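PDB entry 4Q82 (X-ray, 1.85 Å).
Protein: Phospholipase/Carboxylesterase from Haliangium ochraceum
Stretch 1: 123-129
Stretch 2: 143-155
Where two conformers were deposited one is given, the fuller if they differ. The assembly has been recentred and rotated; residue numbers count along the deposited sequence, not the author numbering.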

# COMPACT_ATOMS: atom_id res chain seq x y z
N PHE A 123 10.26 -3.02 -6.93
CA PHE A 123 9.38 -1.85 -6.80
C PHE A 123 10.09 -0.54 -6.53
O PHE A 123 10.97 -0.47 -5.67
CB PHE A 123 8.37 -2.05 -5.64
CG PHE A 123 7.77 -3.43 -5.55
CD1 PHE A 123 6.60 -3.74 -6.24
CD2 PHE A 123 8.33 -4.39 -4.72
CE1 PHE A 123 6.01 -5.00 -6.13
CE2 PHE A 123 7.77 -5.64 -4.59
CZ PHE A 123 6.59 -5.97 -5.29
N VAL A 124 9.66 0.53 -7.21
CA VAL A 124 9.76 1.84 -6.61
C VAL A 124 8.79 1.84 -5.43
O VAL A 124 7.63 1.45 -5.61
CB VAL A 124 9.38 2.96 -7.61
CG1 VAL A 124 9.26 4.30 -6.90
CG2 VAL A 124 10.41 3.03 -8.74
N VAL A 125 9.24 2.23 -4.24
CA VAL A 125 8.33 2.27 -3.08
C VAL A 125 8.23 3.70 -2.57
O VAL A 125 9.24 4.29 -2.16
CB VAL A 125 8.80 1.35 -1.91
CG1 VAL A 125 7.75 1.35 -0.77
CG2 VAL A 125 8.99 -0.09 -2.41
N LEU A 126 7.02 4.25 -2.61
CA LEU A 126 6.80 5.60 -2.10
C LEU A 126 5.91 5.55 -0.86
O LEU A 126 4.87 4.89 -0.87
CB LEU A 126 6.14 6.50 -3.15
CG LEU A 126 6.84 6.56 -4.50
CD1 LEU A 126 6.08 7.53 -5.41
CD2 LEU A 126 8.29 7.02 -4.35
N SER A 127 6.30 6.26 0.18
CA SER A 127 5.56 6.23 1.43
C SER A 127 5.20 7.65 1.86
O SER A 127 5.96 8.30 2.59
CB SER A 127 6.38 5.52 2.52
OG SER A 127 6.71 4.18 2.13
N PRO A 128 4.04 8.15 1.40
CA PRO A 128 3.66 9.53 1.73
C PRO A 128 3.15 9.71 3.15
O PRO A 128 2.58 8.78 3.72
CB PRO A 128 2.53 9.83 0.72
CG PRO A 128 1.94 8.45 0.41
CD PRO A 128 3.14 7.53 0.40
N GLN A 129 3.33 10.91 3.70
CA GLN A 129 2.82 11.18 5.05
C GLN A 129 1.51 11.95 4.94
O GLN A 129 1.41 12.95 4.20
CB GLN A 129 3.81 12.00 5.88
CG GLN A 129 3.34 12.28 7.32
CD GLN A 129 4.49 12.72 8.21
OE1 GLN A 129 5.24 13.65 7.87
NE2 GLN A 129 4.66 12.04 9.34
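Stretch 2 143-155: DFLAFAVDTYEVD

Stretch 2 begins within a helix that runs to Thr151, turns at Tyr152, and becomes a strand at Val154 and Asp155. The helix packs on the strand that carries Val124, Leu126 and Pro128. Their axes approach to 10.9 Å and run roughly antiparallel, at 144°. Pro128 lies nearest Phe144, Leu126 nearest Ala148 and, past the helix, Val124 nearest Val154, with CA to CA distances of 8.1, 8.1 and 7.5 Å.

The strand alternates. Val124, Leu126 and Pro128 point their CA-to-CB bonds toward stretch 2, while Ser127 points away. No hydrogen bond crosses the interface; the contact is apolar.

Phe144 is in the t rotamer, chi1 -171° and chi2 -94°. This carries its ring to the strand, where Pro128 covers one face. Pro128 CB lies 3.9 Å from the centroid of the Phe144 ring, 10° off its normal, a CH-pi contact. Leu126 meets the ring edge, with Leu126 CB 3.9 Å from Phe144 CE1.

Leu126 is the centre of the contact and has the largest covered area. Its m,t conformation (chi1 -53°, chi2 -178°) sets CD1 3.6 Å from Ala148 CB. Ala148 has just a methyl group to offer, and CD1 packs against it. Leu126 CD1 is also 3.8 Å from Tyr152 CE1, and CD2 lies over one face of the Tyr152 ring.

Tyr152 is the first residue to leave helical phi/psi, at -109/156°. With chi1 -70° (m) and chi2 94°, its ring presents a face to Leu126 CD2, while its OH is hydrogen-bonded elsewhere in the structure. Just before it, Thr151, in the m rotamer, donates from OG1 to Phe147 O, one turn back, at 2.7 Å, a hydrogen bond that turns the hydroxyl back onto the helix backbone.

Beyond the turn, Val154 (m) meets Val124 (t) more loosely, Val124 CG2 to Val154 CG1 at 4.2 Å.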

# COMPACT_ATOMS: atom_id res chain seq x y z
N ASP A 143 -4.59 11.81 -5.98
CA ASP A 143 -3.67 12.85 -6.42
C ASP A 143 -2.23 12.38 -6.27
O ASP A 143 -1.39 12.65 -7.12
CB ASP A 143 -3.88 14.16 -5.66
CG ASP A 143 -5.22 14.82 -5.95
OD1 ASP A 143 -5.91 14.45 -6.92
OD2 ASP A 143 -5.58 15.74 -5.18
N PHE A 144 -1.92 11.68 -5.18
CA PHE A 144 -0.54 11.24 -4.98
C PHE A 144 -0.17 10.14 -5.97
O PHE A 144 0.97 10.08 -6.44
CB PHE A 144 -0.28 10.73 -3.55
CG PHE A 144 1.19 10.48 -3.29
CD1 PHE A 144 1.73 9.22 -3.46
CD2 PHE A 144 2.04 11.53 -2.97
CE1 PHE A 144 3.07 8.98 -3.28
CE2 PHE A 144 3.41 11.30 -2.78
CZ PHE A 144 3.92 10.02 -2.94
N LEU A 145 -1.11 9.24 -6.27
CA LEU A 145 -0.85 8.26 -7.31
C LEU A 145 -0.62 8.93 -8.68
O LEU A 145 0.23 8.47 -9.46
CB LEU A 145 -1.99 7.25 -7.42
CG LEU A 145 -2.08 6.16 -6.35
CD1 LEU A 145 -3.41 5.38 -6.47
CD2 LEU A 145 -0.90 5.23 -6.45
N ALA A 146 -1.35 10.01 -8.97
CA ALA A 146 -1.15 10.73 -10.23
C ALA A 146 0.24 11.35 -10.27
O ALA A 146 0.95 11.26 -11.27
CB ALA A 146 -2.22 11.81 -10.41
N PHE A 147 0.62 11.99 -9.16
CA PHE A 147 1.97 12.53 -9.03
C PHE A 147 3.03 11.46 -9.25
O PHE A 147 4.00 11.68 -9.98
CB PHE A 147 2.17 13.16 -7.65
CG PHE A 147 3.62 13.29 -7.27
CD1 PHE A 147 4.36 14.39 -7.67
CD2 PHE A 147 4.25 12.30 -6.51
CE1 PHE A 147 5.69 14.52 -7.32
CE2 PHE A 147 5.58 12.42 -6.16
CZ PHE A 147 6.30 13.53 -6.57
N ALA A 148 2.84 10.30 -8.63
CA ALA A 148 3.85 9.25 -8.67
C ALA A 148 4.11 8.77 -10.10
O ALA A 148 5.25 8.63 -10.54
CB ALA A 148 3.43 8.06 -7.77
N VAL A 149 3.02 8.53 -10.81
CA VAL A 149 3.10 8.02 -12.17
C VAL A 149 3.67 9.09 -13.11
O VAL A 149 4.38 8.76 -14.06
CB VAL A 149 1.70 7.56 -12.65
CG1 VAL A 149 1.71 7.24 -14.13
CG2 VAL A 149 1.27 6.34 -11.86
N ASP A 150 3.38 10.35 -12.85
CA ASP A 150 3.90 11.42 -13.70
C ASP A 150 5.39 11.65 -13.46
O ASP A 150 6.10 12.11 -14.35
CB ASP A 150 3.13 12.73 -13.46
CG ASP A 150 3.55 13.84 -14.42
OD1 ASP A 150 3.79 13.54 -15.60
OD2 ASP A 150 3.63 15.00 -13.98
N THR A 151 5.85 11.32 -12.26
CA THR A 151 7.20 11.69 -11.81
C THR A 151 8.28 10.61 -11.96
O THR A 151 9.44 10.93 -12.24
CB THR A 151 7.18 12.13 -10.34
OG1 THR A 151 6.26 13.22 -10.19
CG2 THR A 151 8.56 12.55 -9.85
N TYR A 152 7.90 9.35 -11.79
CA TYR A 152 8.87 8.25 -11.72
C TYR A 152 8.81 7.38 -12.97
O TYR A 152 7.79 7.36 -13.67
CB TYR A 152 8.63 7.42 -10.44
CG TYR A 152 9.03 8.21 -9.22
CD1 TYR A 152 8.10 8.97 -8.52
CD2 TYR A 152 10.36 8.26 -8.81
CE1 TYR A 152 8.49 9.72 -7.42
CE2 TYR A 152 10.75 9.01 -7.72
CZ TYR A 152 9.81 9.75 -7.03
OH TYR A 152 10.22 10.50 -5.95
N GLU A 153 9.90 6.69 -13.27
CA GLU A 153 9.94 5.80 -14.42
C GLU A 153 9.33 4.46 -14.05
O GLU A 153 10.03 3.50 -13.73
CB GLU A 153 11.38 5.61 -14.91
CG GLU A 153 12.01 6.90 -15.37
CD GLU A 153 13.40 6.68 -15.96
OE1 GLU A 153 13.70 5.53 -16.36
OE2 GLU A 153 14.18 7.66 -16.01
N VAL A 154 8.00 4.41 -14.07
CA VAL A 154 7.30 3.25 -13.57
C VAL A 154 6.50 2.57 -14.66
O VAL A 154 6.10 3.19 -15.65
CB VAL A 154 6.36 3.61 -12.39
CG1 VAL A 154 7.18 4.09 -11.21
CG2 VAL A 154 5.36 4.66 -12.81
N ASP A 155 6.29 1.27 -14.47
CA ASP A 155 5.46 0.48 -15.36
C ASP A 155 4.00 0.67 -14.95
O ASP A 155 3.55 0.16 -13.92
CB ASP A 155 5.86 -0.99 -15.29
CG ASP A 155 4.97 -1.89 -16.15
OD1 ASP A 155 4.06 -1.38 -16.84
OD2 ASP A 155 5.20 -3.11 -16.13